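Local coordinates for protein ORF10 (Moritella marina, PDB 6RIW) that probably catalyses the chain-elongating condensation of polyunsaturated fatty acid synthesis, this chain holding its ketosynthase and chain length factor domains, at residues 6-10 and 99-104; 71-76 and 94-98. One frame throughout, in Å; residues are numbered along the deposited sequence.

Interaction 1: 6-10 and 99-104; sequences VVGIA and QALTDA
A helix lies against a strand of the thiolase-like ketosynthase fold here, the last turns of helix 88-104 packing on strand 4-12. The short axes of 6-10 and 99-104 approach to 6.1 Å and run at 140°, closer to antiparallel than parallel, so that Gly-8 stands opposite Ala-104 (CA to CA 4.3 Å) and Ala-10 opposite Ala-100 (4.7 Å). Such closeness demands small residues. A CB on Gly-8 would point at the helix and clash with Ala-100 O and Ala-104 CB; as it is, Gly-8 CA rests 4.0 Å from Ala-104 CB.

The apolar contacts are between small aliphatic groups: Ala-10 CB meets Ala-100 CB at 3.8 Å and the Gln-99 CB methylene at 3.6 Å, and Val-7 CG2 reaches Ala-104 CB at 4.0 Å.

One direct hydrogen bond joins the segments. Asp-103, chi1 t, directs OD2 to Ile-9 N (3.1 Å, N-H...O 156°); the same oxygen is also bonded to Tyr-282 OH. The carbonyl of Val-7 points helixward, making a CA-H...O contact with Ala-104 CA (3.3 Å), and one water lies 2.9 Å from Val-7 O and 3.1 Å from Ala-104 O.

The strand is extended except at Val-7, whose psi of about 1° marks a classic beta bulge: Val-7 and Gly-8 both face Val-267. Strand 259-270 borders 4-12 on this edge and strand 283-292 pairs along the other, while Ile-9, pointing away from helix 88-104, packs on Thr-379 and Met-382 of helix 374-387.

Interaction 2: 71-76 and 94-98; sequences FDASGY and LYVTK
In the N-terminal part of the ketosynthase domain, an irregular loop lies alongside helix 88-104, and an Asx turn shapes it. Asp-72, chi1 t, accepts at OD1 from Ser-74 N (2.9 Å) and Ser-74 OG (2.7 Å). Gly-75 follows at phi/psi 87/8, where a CB would be jammed against the preceding carbonyl and tight against Lys-98 NZ. The chain then swings into Tyr-76. CA atoms stay well apart, Phe-71 to Tyr-95 at 7.3 Å and Tyr-76 to Lys-98 at 8.4 Å, so long side chains must bridge the gap.

The Tyr-76 ring (chi1 m, chi2 -89°) is the main projection from the loop, fitted between Leu-94 and Lys-98, one helical turn apart. Leu-94 CB lies 4.0 Å from Tyr-76 CE1, while the aliphatic stem of Lys-98 is laid over one ring face, its CD 3.9 Å from the centroid in a CH-pi contact and 3.5 Å from Tyr-76 CZ. Phe-71, chi1 t, fills the neighbouring hollow, with CZ 4.0 Å from Leu-94 CB and CD1 4.4 Å from Tyr-95 CB. Behind them, Leu-83 of helix 80-84 and Ala-182 of helix 174-183 touch both Tyr-76 and Leu-94.

Lysine suits its place because an apolar stem carries a charge to a loop carbonyl. Lys-98 NZ donates to Ser-74 O at 2.8 Å. Lys-98 NZ also makes an off-centre cation-pi contact, 4.3 Å from the centroid of the Tyr-76 ring. A water binds Asp-72 O and Tyr-76 OH, each at 2.7 Å, and weakly Lys-98 NZ at 3.4 Å.

From the N terminus, strand 4-12 supplies the first half of interaction 1, which waits for its partner until residues 99-104. Within that long excursion the chain passes through the loop 71-76, and interaction 2 closes a much shorter loop when 94-98 arrives, with only 17 residues, mostly helical, in between. The smaller loop therefore nests in the larger without crossing it. Consecutive turns of helix 88-104 serve both contacts, whose centres are 13 Å apart, and they touch where Ala-10 CB packs 3.4 Å from Val-96 O. Together they fasten this helix to the sheet by its C-terminal end and to the loop leading into helix 80-84 by its middle.

Interaction 1: 6-10 and 99-104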
ATOM      1  N   VAL A   6      25.365  -0.566  -3.619  1.00 18.35           N
ATOM      2  CA  VAL A   6      24.494  -1.671  -3.998  1.00 17.55           C
ATOM      3  C   VAL A   6      25.343  -2.931  -4.105  1.00 22.88           C
ATOM      4  O   VAL A   6      26.231  -3.020  -4.966  1.00 23.67           O
ATOM      5  CB  VAL A   6      23.779  -1.380  -5.325  1.00 21.93           C
ATOM      6  CG1 VAL A   6      22.764  -2.507  -5.636  1.00 19.32           C
ATOM      7  CG2 VAL A   6      23.127  -0.009  -5.282  1.00 18.87           C
ATOM      8  N   VAL A   7      25.078  -3.912  -3.243  1.00 16.57           N
ATOM      9  CA  VAL A   7      25.926  -5.099  -3.167  1.00 20.09           C
ATOM     10  C   VAL A   7      25.208  -6.368  -3.587  1.00 24.29           C
ATOM     11  O   VAL A   7      25.823  -7.447  -3.578  1.00 22.23           O
ATOM     12  CB  VAL A   7      26.541  -5.260  -1.766  1.00 20.14           C
ATOM     13  CG1 VAL A   7      27.326  -3.998  -1.399  1.00 20.78           C
ATOM     14  CG2 VAL A   7      25.448  -5.539  -0.700  1.00 22.25           C
ATOM     15  N   GLY A   8      23.942  -6.280  -3.985  1.00 19.14           N
ATOM     16  CA  GLY A   8      23.222  -7.445  -4.457  1.00 18.23           C
ATOM     17  C   GLY A   8      21.992  -6.998  -5.212  1.00 19.51           C
ATOM     18  O   GLY A   8      21.399  -5.977  -4.846  1.00 17.64           O
ATOM     19  N   ILE A   9      21.619  -7.711  -6.279  1.00 16.92           N
ATOM     20  CA  ILE A   9      20.477  -7.330  -7.114  1.00 19.14           C
ATOM     21  C   ILE A   9      19.747  -8.588  -7.537  1.00 20.13           C
ATOM     22  O   ILE A   9      20.375  -9.622  -7.801  1.00 18.45           O
ATOM     23  CB  ILE A   9      20.907  -6.546  -8.376  1.00 21.77           C
ATOM     24  CG1 ILE A   9      21.793  -5.353  -8.024  1.00 24.96           C
ATOM     25  CG2 ILE A   9      19.690  -6.089  -9.183  1.00 23.53           C
ATOM     26  CD1 ILE A   9      22.083  -4.425  -9.196  1.00 27.78           C
ATOM     27  N   ALA A  10      18.415  -8.502  -7.623  1.00 18.55           N
ATOM     28  CA  ALA A  10      17.643  -9.599  -8.190  1.00 17.70           C
ATOM     29  C   ALA A  10      16.411  -9.039  -8.886  1.00 17.71           C
ATOM     30  O   ALA A  10      15.915  -7.955  -8.554  1.00 16.66           O
ATOM     31  CB  ALA A  10      17.252 -10.618  -7.123  1.00 17.00           C
ATOM     32  N   GLN A  99      17.238 -14.396  -3.902  1.00 14.99           N
ATOM     33  CA  GLN A  99      18.229 -14.236  -4.961  1.00 20.32           C
ATOM     34  C   GLN A  99      19.144 -13.052  -4.683  1.00 20.30           C
ATOM     35  O   GLN A  99      20.360 -13.137  -4.900  1.00 17.64           O
ATOM     36  CB  GLN A  99      17.534 -14.067  -6.318  1.00 17.33           C
ATOM     37  CG  GLN A  99      16.785 -15.331  -6.811  1.00 22.26           C
ATOM     38  CD  GLN A  99      17.716 -16.515  -7.026  1.00 26.04           C
ATOM     39  OE1 GLN A  99      18.736 -16.400  -7.698  1.00 30.44           O
ATOM     40  NE2 GLN A  99      17.373 -17.650  -6.440  1.00 29.73           N
ATOM     41  N   ALA A 100      18.580 -11.941  -4.206  1.00 16.33           N
ATOM     42  CA  ALA A 100      19.402 -10.763  -3.951  1.00 16.64           C
ATOM     43  C   ALA A 100      20.349 -10.995  -2.785  1.00 18.29           C
ATOM     44  O   ALA A 100      21.517 -10.607  -2.853  1.00 18.93           O
ATOM     45  CB  ALA A 100      18.526  -9.531  -3.692  1.00 18.35           C
ATOM     46  N   LEU A 101      19.867 -11.611  -1.699  1.00 15.94           N
ATOM     47  CA  LEU A 101      20.752 -11.888  -0.571  1.00 18.85           C
ATOM     48  C   LEU A 101      21.819 -12.911  -0.951  1.00 20.45           C
ATOM     49  O   LEU A 101      22.986 -12.781  -0.557  1.00 18.75           O
ATOM     50  CB  LEU A 101      19.936 -12.372   0.624  1.00 17.13           C
ATOM     51  CG  LEU A 101      19.267 -11.193   1.336  1.00 18.11           C
ATOM     52  CD1 LEU A 101      18.349 -11.720   2.406  1.00 19.45           C
ATOM     53  CD2 LEU A 101      20.322 -10.267   1.924  1.00 17.56           C
ATOM     54  N   THR A 102      21.445 -13.914  -1.740  1.00 18.29           N
ATOM     55  CA  THR A 102      22.430 -14.891  -2.190  1.00 21.47           C
ATOM     56  C   THR A 102      23.447 -14.243  -3.120  1.00 23.09           C
ATOM     57  O   THR A 102      24.645 -14.535  -3.042  1.00 22.48           O
ATOM     58  CB  THR A 102      21.717 -16.061  -2.869  1.00 19.97           C
ATOM     59  OG1 THR A 102      20.834 -16.670  -1.919  1.00 20.28           O
ATOM     60  CG2 THR A 102      22.732 -17.107  -3.330  1.00 25.72           C
ATOM     61  N   ASP A 103      22.988 -13.334  -3.982  1.00 20.26           N
ATOM     62  CA  ASP A 103      23.898 -12.563  -4.827  1.00 22.89           C
ATOM     63  C   ASP A 103      24.892 -11.768  -3.989  1.00 26.79           C
ATOM     64  O   ASP A 103      26.088 -11.717  -4.310  1.00 22.68           O
ATOM     65  CB  ASP A 103      23.101 -11.615  -5.725  1.00 20.83           C
ATOM     66  CG  ASP A 103      23.970 -10.928  -6.751  1.00 24.75           C
ATOM     67  OD1 ASP A 103      24.757 -11.635  -7.400  1.00 29.86           O
ATOM     68  OD2 ASP A 103      23.872  -9.691  -6.922  1.00 23.45           O
ATOM     69  N   ALA A 104      24.418 -11.131  -2.917  1.00 21.00           N
ATOM     70  CA  ALA A 104      25.315 -10.334  -2.088  1.00 21.02           C
ATOM     71  C   ALA A 104      26.192 -11.185  -1.185  1.00 20.82           C
ATOM     72  O   ALA A 104      27.183 -10.674  -0.653  1.00 24.77           O
ATOM     73  CB  ALA A 104      24.518  -9.343  -1.236  1.00 18.84           C
TER
HETATM   74  O   HOH W   1      28.349  -8.491  -2.488  1.00 25.77           O

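Interaction 2: 71-76 and 94-98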
ATOM      1  N   PHE A  71       7.632 -21.173  -8.482  1.00 22.54           N
ATOM      2  CA  PHE A  71       8.285 -20.796  -7.238  1.00 21.54           C
ATOM      3  C   PHE A  71       8.752 -22.033  -6.481  1.00 22.69           C
ATOM      4  O   PHE A  71       7.988 -22.985  -6.301  1.00 21.62           O
ATOM      5  CB  PHE A  71       7.311 -19.994  -6.379  1.00 20.87           C
ATOM      6  CG  PHE A  71       7.845 -19.617  -5.030  1.00 16.41           C
ATOM      7  CD1 PHE A  71       8.901 -18.730  -4.908  1.00 19.84           C
ATOM      8  CD2 PHE A  71       7.246 -20.119  -3.874  1.00 19.49           C
ATOM      9  CE1 PHE A  71       9.380 -18.373  -3.641  1.00 18.60           C
ATOM     10  CE2 PHE A  71       7.717 -19.758  -2.616  1.00 18.44           C
ATOM     11  CZ  PHE A  71       8.776 -18.891  -2.501  1.00 15.58           C
ATOM     12  N   ASP A  72      10.003 -22.001  -6.027  1.00 22.03           N
ATOM     13  CA  ASP A  72      10.566 -23.027  -5.151  1.00 25.02           C
ATOM     14  C   ASP A  72      10.399 -22.557  -3.714  1.00 20.79           C
ATOM     15  O   ASP A  72      11.053 -21.601  -3.297  1.00 22.36           O
ATOM     16  CB  ASP A  72      12.034 -23.259  -5.502  1.00 27.55           C
ATOM     17  CG  ASP A  72      12.720 -24.286  -4.600  1.00 32.74           C
ATOM     18  OD1 ASP A  72      12.130 -24.769  -3.607  1.00 30.76           O
ATOM     19  OD2 ASP A  72      13.886 -24.611  -4.904  1.00 37.53           O
ATOM     20  N   ALA A  73       9.503 -23.215  -2.967  1.00 22.24           N
ATOM     21  CA  ALA A  73       9.154 -22.807  -1.605  1.00 21.88           C
ATOM     22  C   ALA A  73      10.118 -23.331  -0.547  1.00 23.54           C
ATOM     23  O   ALA A  73       9.930 -23.040   0.644  1.00 22.64           O
ATOM     24  CB  ALA A  73       7.722 -23.265  -1.275  1.00 21.46           C
ATOM     25  N   SER A  74      11.148 -24.080  -0.937  1.00 26.07           N
ATOM     26  CA  SER A  74      12.063 -24.668   0.029  1.00 26.17           C
ATOM     27  C   SER A  74      13.171 -23.683   0.396  1.00 24.50           C
ATOM     28  O   SER A  74      13.444 -22.720  -0.323  1.00 27.83           O
ATOM     29  CB  SER A  74      12.660 -25.966  -0.530  1.00 27.96           C
ATOM     30  OG  SER A  74      13.613 -25.692  -1.555  1.00 26.69           O
ATOM     31  N   GLY A  75      13.797 -23.919   1.548  1.00 22.04           N
ATOM     32  CA  GLY A  75      14.988 -23.175   1.922  1.00 23.06           C
ATOM     33  C   GLY A  75      14.775 -21.863   2.646  1.00 25.26           C
ATOM     34  O   GLY A  75      15.742 -21.117   2.828  1.00 23.84           O
ATOM     35  N   TYR A  76      13.548 -21.542   3.048  1.00 20.10           N
ATOM     36  CA  TYR A  76      13.270 -20.350   3.841  1.00 18.46           C
ATOM     37  C   TYR A  76      13.132 -20.718   5.318  1.00 19.80           C
ATOM     38  O   TYR A  76      13.133 -21.893   5.701  1.00 22.79           O
ATOM     39  CB  TYR A  76      11.986 -19.659   3.351  1.00 17.90           C
ATOM     40  CG  TYR A  76      12.080 -19.143   1.944  1.00 16.87           C
ATOM     41  CD1 TYR A  76      12.539 -17.862   1.695  1.00 16.92           C
ATOM     42  CD2 TYR A  76      11.751 -19.946   0.866  1.00 17.73           C
ATOM     43  CE1 TYR A  76      12.652 -17.387   0.408  1.00 16.23           C
ATOM     44  CE2 TYR A  76      11.856 -19.478  -0.425  1.00 19.29           C
ATOM     45  CZ  TYR A  76      12.303 -18.200  -0.643  1.00 16.25           C
ATOM     46  OH  TYR A  76      12.417 -17.738  -1.921  1.00 18.42           O
ATOM     47  N   LEU A  94       9.462 -13.083  -2.141  1.00 14.10           N
ATOM     48  CA  LEU A  94      10.392 -14.022  -1.514  1.00 14.81           C
ATOM     49  C   LEU A  94      11.489 -14.450  -2.489  1.00 15.29           C
ATOM     50  O   LEU A  94      12.672 -14.540  -2.120  1.00 15.50           O
ATOM     51  CB  LEU A  94       9.621 -15.243  -1.016  1.00 13.40           C
ATOM     52  CG  LEU A  94       8.741 -14.934   0.194  1.00 14.99           C
ATOM     53  CD1 LEU A  94       7.765 -16.072   0.424  1.00 15.89           C
ATOM     54  CD2 LEU A  94       9.617 -14.689   1.417  1.00 19.11           C
ATOM     55  N   TYR A  95      11.113 -14.722  -3.734  1.00 14.56           N
ATOM     56  CA  TYR A  95      12.102 -15.113  -4.737  1.00 15.73           C
ATOM     57  C   TYR A  95      13.204 -14.059  -4.887  1.00 15.57           C
ATOM     58  O   TYR A  95      14.396 -14.380  -4.795  1.00 16.16           O
ATOM     59  CB  TYR A  95      11.411 -15.359  -6.077  1.00 14.98           C
ATOM     60  CG  TYR A  95      12.414 -15.578  -7.208  1.00 16.55           C
ATOM     61  CD1 TYR A  95      13.110 -16.782  -7.303  1.00 18.02           C
ATOM     62  CD2 TYR A  95      12.670 -14.591  -8.156  1.00 16.41           C
ATOM     63  CE1 TYR A  95      14.030 -17.002  -8.314  1.00 20.96           C
ATOM     64  CE2 TYR A  95      13.619 -14.802  -9.192  1.00 18.02           C
ATOM     65  CZ  TYR A  95      14.279 -16.021  -9.255  1.00 21.91           C
ATOM     66  OH  TYR A  95      15.209 -16.278 -10.237  1.00 19.56           O
ATOM     67  N   VAL A  96      12.834 -12.796  -5.133  1.00 14.69           N
ATOM     68  CA  VAL A  96      13.874 -11.785  -5.344  1.00 14.43           C
ATOM     69  C   VAL A  96      14.632 -11.485  -4.052  1.00 17.14           C
ATOM     70  O   VAL A  96      15.798 -11.080  -4.102  1.00 14.99           O
ATOM     71  CB  VAL A  96      13.316 -10.490  -5.974  1.00 15.65           C
ATOM     72  CG1 VAL A  96      12.781 -10.791  -7.391  1.00 15.47           C
ATOM     73  CG2 VAL A  96      12.246  -9.824  -5.064  1.00 14.11           C
ATOM     74  N   THR A  97      14.017 -11.698  -2.885  1.00 15.25           N
ATOM     75  CA  THR A  97      14.760 -11.545  -1.635  1.00 14.08           C
ATOM     76  C   THR A  97      15.873 -12.586  -1.523  1.00 16.82           C
ATOM     77  O   THR A  97      17.034 -12.242  -1.260  1.00 17.06           O
ATOM     78  CB  THR A  97      13.810 -11.640  -0.444  1.00 17.64           C
ATOM     79  OG1 THR A  97      12.956 -10.493  -0.446  1.00 16.60           O
ATOM     80  CG2 THR A  97      14.604 -11.612   0.863  1.00 17.61           C
ATOM     81  N   LYS A  98      15.532 -13.860  -1.717  1.00 15.10           N
ATOM     82  CA  LYS A  98      16.519 -14.938  -1.644  1.00 16.19           C
ATOM     83  C   LYS A  98      17.622 -14.730  -2.671  1.00 18.28           C
ATOM     84  O   LYS A  98      18.814 -14.878  -2.362  1.00 18.07           O
ATOM     85  CB  LYS A  98      15.838 -16.292  -1.870  1.00 19.82           C
ATOM     86  CG  LYS A  98      16.687 -17.524  -1.534  1.00 21.64           C
ATOM     87  CD  LYS A  98      15.780 -18.617  -0.976  1.00 25.80           C
ATOM     88  CE  LYS A  98      16.288 -20.016  -1.237  1.00 31.59           C
ATOM     89  NZ  LYS A  98      15.121 -20.876  -1.653  1.00 33.40           N
TER
HETATM   90  O   HOH W   2      12.807 -19.657  -3.776  1.00 29.90           O